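Local coordinates for alpha-galactosidase (Lactobacillus brevis, PDB 3MI6), which probably hydrolyses terminal, non-reducing alpha-D-galactose residues from alpha-galactosides, as a glycoside hydrolase of family 36, at residues H403-M417 against M467-N481. Residues are numbered along the deposited sequence; the frame is centred on the assembly and turned at random.
Sequences HQQGMKFGLWFEPEM and MIESANLDYIKWDMN
L411 is bonded through both its N and its O to the parallel strand 475-478, to Y475 O and K477 N, and F413 N reaches K477 O at 2.8 Å. Residues flanking strand 475-478 add D479 N to F413 O and D474 N to F409 O; the D474 carboxylate oxygen OD2 also takes F409 N at 3.0 Å. These are the third and fourth strands of the eight-stranded TIM barrel, the catalytic domain of this family. On its inner face the indole of W412, with CG anti to the backbone N (chi1 177°), lies with its edge along K477 CD and donates from NE1 to the anti lone pair of OD2 of D479, the predicted nucleophile, at 3.1 Å; K477 itself runs extended to a salt bridge with D367. Nearby, E414 OE2 accepts N481 N at 2.8 Å, from above the carboxylate plane. Toward the helices, F413 CE2 packs on I476 CD1 at 3.6 Å and its CZ meets M467 CG, while L473 touches F409 and L411. Just past strand 408-413, P415 CG makes a CH-pi contact over the five-membered ring of W478, 3.8 Å from its centroid. In the indole plane, W478 NE1 gives E416 OE2 a nearly straight 2.8 Å bond (165°); the carboxylate is also salt-bridged to R533 and hydrogen-bonded to Y504. A leucine in place of W478 would probably strip P415 of its aromatic platform and leave E416 without its indole donor.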
# COMPACT_ATOMS: atom_id res chain seq x y z
N HIS D 403 -49.78 -16.16 26.91
CA HIS D 403 -50.76 -15.28 26.28
C HIS D 403 -51.64 -14.51 27.27
O HIS D 403 -52.02 -13.37 27.00
CB HIS D 403 -51.64 -16.08 25.31
CG HIS D 403 -50.95 -16.48 24.05
ND1 HIS D 403 -50.88 -15.65 22.95
CD2 HIS D 403 -50.33 -17.62 23.70
CE1 HIS D 403 -50.22 -16.26 21.98
NE2 HIS D 403 -49.88 -17.46 22.41
N GLN D 404 -51.99 -15.15 28.39
CA GLN D 404 -52.86 -14.51 29.38
C GLN D 404 -52.11 -13.36 30.00
O GLN D 404 -52.70 -12.47 30.60
CB GLN D 404 -53.30 -15.50 30.45
CG GLN D 404 -54.65 -16.16 30.19
CD GLN D 404 -54.92 -17.31 31.14
OE1 GLN D 404 -55.64 -18.26 30.81
NE2 GLN D 404 -54.32 -17.24 32.34
N GLN D 405 -50.79 -13.41 29.83
CA GLN D 405 -49.89 -12.35 30.25
C GLN D 405 -49.79 -11.21 29.23
O GLN D 405 -49.04 -10.26 29.43
CB GLN D 405 -48.50 -12.94 30.53
CG GLN D 405 -48.38 -13.64 31.87
CD GLN D 405 -48.53 -12.67 33.02
OE1 GLN D 405 -49.61 -12.13 33.26
NE2 GLN D 405 -47.43 -12.42 33.74
N GLY D 406 -50.54 -11.30 28.13
CA GLY D 406 -50.53 -10.28 27.10
C GLY D 406 -49.29 -10.34 26.22
O GLY D 406 -49.00 -9.40 25.47
N MSE D 407 -48.58 -11.46 26.31
CA MSE D 407 -47.35 -11.66 25.56
C MSE D 407 -47.49 -12.61 24.37
O MSE D 407 -48.51 -13.28 24.22
CB MSE D 407 -46.26 -12.17 26.48
CG MSE D 407 -45.60 -11.07 27.28
SE MSE D 407 -44.09 -11.80 28.26
CE MSE D 407 -45.05 -12.68 29.69
N LYS D 408 -46.47 -12.64 23.53
CA LYS D 408 -46.47 -13.52 22.37
C LYS D 408 -45.63 -14.74 22.68
O LYS D 408 -44.80 -14.71 23.57
CB LYS D 408 -45.92 -12.80 21.14
CG LYS D 408 -46.88 -11.82 20.53
CD LYS D 408 -46.20 -11.01 19.43
CE LYS D 408 -47.20 -10.17 18.64
NZ LYS D 408 -46.50 -9.44 17.54
N PHE D 409 -45.85 -15.82 21.94
CA PHE D 409 -45.14 -17.06 22.22
C PHE D 409 -44.51 -17.63 20.96
O PHE D 409 -45.13 -17.65 19.91
CB PHE D 409 -46.07 -18.11 22.84
CG PHE D 409 -45.39 -19.39 23.16
CD1 PHE D 409 -44.46 -19.45 24.19
CD2 PHE D 409 -45.67 -20.54 22.45
CE1 PHE D 409 -43.82 -20.62 24.50
CE2 PHE D 409 -45.03 -21.72 22.75
CZ PHE D 409 -44.11 -21.76 23.78
N GLY D 410 -43.27 -18.08 21.09
CA GLY D 410 -42.57 -18.65 19.97
C GLY D 410 -41.79 -19.86 20.42
O GLY D 410 -41.47 -19.98 21.62
N LEU D 411 -41.50 -20.77 19.49
CA LEU D 411 -40.67 -21.93 19.80
C LEU D 411 -39.76 -22.36 18.65
O LEU D 411 -39.92 -21.93 17.52
CB LEU D 411 -41.51 -23.12 20.34
CG LEU D 411 -42.29 -24.04 19.40
CD1 LEU D 411 -41.34 -25.01 18.74
CD2 LEU D 411 -43.34 -24.82 20.15
N TRP D 412 -38.82 -23.23 18.99
CA TRP D 412 -37.66 -23.58 18.18
C TRP D 412 -37.84 -24.96 17.53
O TRP D 412 -38.11 -25.95 18.20
CB TRP D 412 -36.45 -23.58 19.12
CG TRP D 412 -35.12 -23.96 18.56
CD1 TRP D 412 -34.10 -23.13 18.27
CD2 TRP D 412 -34.64 -25.29 18.29
NE1 TRP D 412 -33.01 -23.83 17.82
CE2 TRP D 412 -33.32 -25.17 17.82
CE3 TRP D 412 -35.20 -26.57 18.39
CZ2 TRP D 412 -32.55 -26.28 17.43
CZ3 TRP D 412 -34.44 -27.67 18.01
CH2 TRP D 412 -33.13 -27.51 17.54
N PHE D 413 -37.72 -25.02 16.22
CA PHE D 413 -37.61 -26.28 15.51
C PHE D 413 -36.27 -26.35 14.79
O PHE D 413 -35.65 -25.31 14.51
CB PHE D 413 -38.71 -26.41 14.46
CG PHE D 413 -40.10 -26.50 15.02
CD1 PHE D 413 -40.66 -27.73 15.30
CD2 PHE D 413 -40.84 -25.35 15.25
CE1 PHE D 413 -41.95 -27.82 15.81
CE2 PHE D 413 -42.12 -25.43 15.75
CZ PHE D 413 -42.68 -26.66 16.04
N GLU D 414 -35.83 -27.57 14.48
CA GLU D 414 -34.72 -27.81 13.55
C GLU D 414 -35.16 -28.95 12.63
O GLU D 414 -34.65 -30.06 12.74
CB GLU D 414 -33.43 -28.18 14.30
CG GLU D 414 -32.15 -28.11 13.45
CD GLU D 414 -30.89 -28.46 14.23
OE1 GLU D 414 -30.92 -28.46 15.47
OE2 GLU D 414 -29.85 -28.74 13.60
N PRO D 415 -36.11 -28.66 11.72
CA PRO D 415 -36.85 -29.60 10.86
C PRO D 415 -35.97 -30.53 10.04
O PRO D 415 -36.18 -31.76 10.06
CB PRO D 415 -37.58 -28.67 9.89
CG PRO D 415 -37.72 -27.40 10.62
CD PRO D 415 -36.46 -27.26 11.43
N GLU D 416 -35.03 -29.95 9.31
CA GLU D 416 -34.21 -30.70 8.35
C GLU D 416 -33.33 -31.80 8.99
O GLU D 416 -32.64 -32.52 8.27
CB GLU D 416 -33.35 -29.71 7.55
CG GLU D 416 -34.13 -28.51 6.95
CD GLU D 416 -33.28 -27.23 6.83
OE1 GLU D 416 -32.34 -27.21 6.01
OE2 GLU D 416 -33.56 -26.25 7.55
N MSE D 417 -33.37 -31.93 10.32
CA MSE D 417 -32.43 -32.80 11.07
C MSE D 417 -33.03 -34.03 11.76
O MSE D 417 -34.19 -34.03 12.17
CB MSE D 417 -31.65 -31.97 12.09
CG MSE D 417 -30.85 -30.82 11.48
SE MSE D 417 -29.57 -31.38 10.08
CE MSE D 417 -29.30 -29.63 9.29
N MSE D 467 -48.53 -28.15 15.59
CA MSE D 467 -47.96 -27.46 16.74
C MSE D 467 -48.32 -25.97 16.78
O MSE D 467 -48.48 -25.38 17.85
CB MSE D 467 -46.44 -27.64 16.76
CG MSE D 467 -45.80 -27.29 18.10
SE MSE D 467 -46.36 -28.44 19.59
CE MSE D 467 -46.15 -30.17 18.70
N ILE D 468 -48.44 -25.38 15.59
CA ILE D 468 -48.86 -23.99 15.45
C ILE D 468 -50.32 -23.84 15.83
O ILE D 468 -50.69 -22.85 16.47
CB ILE D 468 -48.69 -23.51 14.00
CG1 ILE D 468 -47.21 -23.42 13.64
CG2 ILE D 468 -49.34 -22.16 13.82
CD1 ILE D 468 -46.97 -23.22 12.15
N GLU D 469 -51.15 -24.81 15.44
CA GLU D 469 -52.58 -24.80 15.79
C GLU D 469 -52.79 -25.14 17.27
O GLU D 469 -53.59 -24.50 17.96
CB GLU D 469 -53.37 -25.78 14.92
CG GLU D 469 -53.60 -25.32 13.47
CD GLU D 469 -54.75 -26.05 12.79
OE1 GLU D 469 -55.38 -26.92 13.45
OE2 GLU D 469 -55.03 -25.76 11.61
N SER D 470 -52.07 -26.14 17.73
CA SER D 470 -52.22 -26.63 19.09
C SER D 470 -51.78 -25.57 20.10
O SER D 470 -52.47 -25.32 21.10
CB SER D 470 -51.41 -27.92 19.26
OG SER D 470 -51.32 -28.33 20.61
N ALA D 471 -50.65 -24.93 19.83
CA ALA D 471 -50.06 -23.99 20.79
C ALA D 471 -50.20 -22.50 20.39
O ALA D 471 -49.65 -21.60 21.05
CB ALA D 471 -48.61 -24.36 21.04
N ASN D 472 -50.94 -22.25 19.31
CA ASN D 472 -51.20 -20.90 18.80
C ASN D 472 -49.94 -20.04 18.69
O ASN D 472 -49.86 -18.94 19.22
CB ASN D 472 -52.27 -20.20 19.65
CG ASN D 472 -53.52 -21.04 19.78
OD1 ASN D 472 -54.36 -21.09 18.86
ND2 ASN D 472 -53.65 -21.72 20.92
N LEU D 473 -48.96 -20.57 17.97
CA LEU D 473 -47.67 -19.93 17.87
C LEU D 473 -47.72 -18.58 17.16
O LEU D 473 -48.43 -18.39 16.19
CB LEU D 473 -46.72 -20.87 17.15
CG LEU D 473 -46.48 -22.18 17.87
CD1 LEU D 473 -45.54 -23.04 17.06
CD2 LEU D 473 -45.94 -21.94 19.27
N ASP D 474 -46.94 -17.64 17.66
CA ASP D 474 -46.85 -16.35 17.02
C ASP D 474 -45.59 -16.29 16.18
O ASP D 474 -45.43 -15.40 15.34
CB ASP D 474 -46.82 -15.25 18.07
CG ASP D 474 -48.12 -15.12 18.80
OD1 ASP D 474 -49.09 -14.65 18.17
OD2 ASP D 474 -48.16 -15.51 19.99
N TYR D 475 -44.71 -17.26 16.41
CA TYR D 475 -43.31 -17.15 15.99
C TYR D 475 -42.62 -18.49 16.09
O TYR D 475 -42.89 -19.27 17.00
CB TYR D 475 -42.64 -16.13 16.91
CG TYR D 475 -41.12 -16.02 16.89
CD1 TYR D 475 -40.34 -16.90 17.61
CD2 TYR D 475 -40.49 -14.98 16.23
CE1 TYR D 475 -38.95 -16.77 17.62
CE2 TYR D 475 -39.11 -14.84 16.24
CZ TYR D 475 -38.34 -15.74 16.94
OH TYR D 475 -36.96 -15.61 16.95
N ILE D 476 -41.74 -18.76 15.15
CA ILE D 476 -40.95 -19.99 15.14
C ILE D 476 -39.49 -19.66 14.81
O ILE D 476 -39.18 -18.96 13.85
CB ILE D 476 -41.56 -21.03 14.15
CG1 ILE D 476 -42.67 -21.83 14.84
CG2 ILE D 476 -40.51 -21.97 13.63
CD1 ILE D 476 -43.47 -22.70 13.90
N LYS D 477 -38.58 -20.14 15.64
CA LYS D 477 -37.18 -20.10 15.32
C LYS D 477 -36.86 -21.41 14.62
O LYS D 477 -36.97 -22.49 15.20
CB LYS D 477 -36.34 -19.93 16.60
CG LYS D 477 -34.87 -19.55 16.37
CD LYS D 477 -34.18 -19.40 17.74
CE LYS D 477 -32.66 -19.24 17.63
NZ LYS D 477 -31.98 -19.17 18.97
N TRP D 478 -36.51 -21.31 13.35
CA TRP D 478 -36.22 -22.47 12.51
C TRP D 478 -34.71 -22.57 12.28
O TRP D 478 -34.14 -21.88 11.43
CB TRP D 478 -36.99 -22.33 11.20
CG TRP D 478 -36.69 -23.34 10.12
CD1 TRP D 478 -35.54 -24.04 9.95
CD2 TRP D 478 -37.55 -23.71 9.04
NE1 TRP D 478 -35.63 -24.84 8.83
CE2 TRP D 478 -36.85 -24.65 8.26
CE3 TRP D 478 -38.85 -23.34 8.66
CZ2 TRP D 478 -37.40 -25.23 7.11
CZ3 TRP D 478 -39.39 -23.91 7.52
CH2 TRP D 478 -38.67 -24.85 6.76
N ASP D 479 -34.08 -23.44 13.05
CA ASP D 479 -32.63 -23.54 13.10
C ASP D 479 -32.13 -24.63 12.15
O ASP D 479 -32.92 -25.32 11.51
CB ASP D 479 -32.22 -23.83 14.54
CG ASP D 479 -30.81 -23.42 14.84
OD1 ASP D 479 -30.04 -23.18 13.88
OD2 ASP D 479 -30.47 -23.34 16.04
N MSE D 480 -30.81 -24.79 12.06
CA MSE D 480 -30.18 -25.73 11.14
C MSE D 480 -28.68 -25.80 11.46
O MSE D 480 -27.92 -24.92 11.06
CB MSE D 480 -30.42 -25.29 9.69
CG MSE D 480 -30.24 -26.39 8.66
SE MSE D 480 -28.38 -26.70 8.12
CE MSE D 480 -28.06 -25.15 6.97
N ASN D 481 -28.27 -26.86 12.17
CA ASN D 481 -27.01 -26.86 12.91
C ASN D 481 -25.87 -27.78 12.46
O ASN D 481 -24.90 -27.97 13.19
CB ASN D 481 -27.28 -27.13 14.39
CG ASN D 481 -27.89 -25.93 15.10
OD1 ASN D 481 -28.93 -26.04 15.76
ND2 ASN D 481 -27.24 -24.78 14.95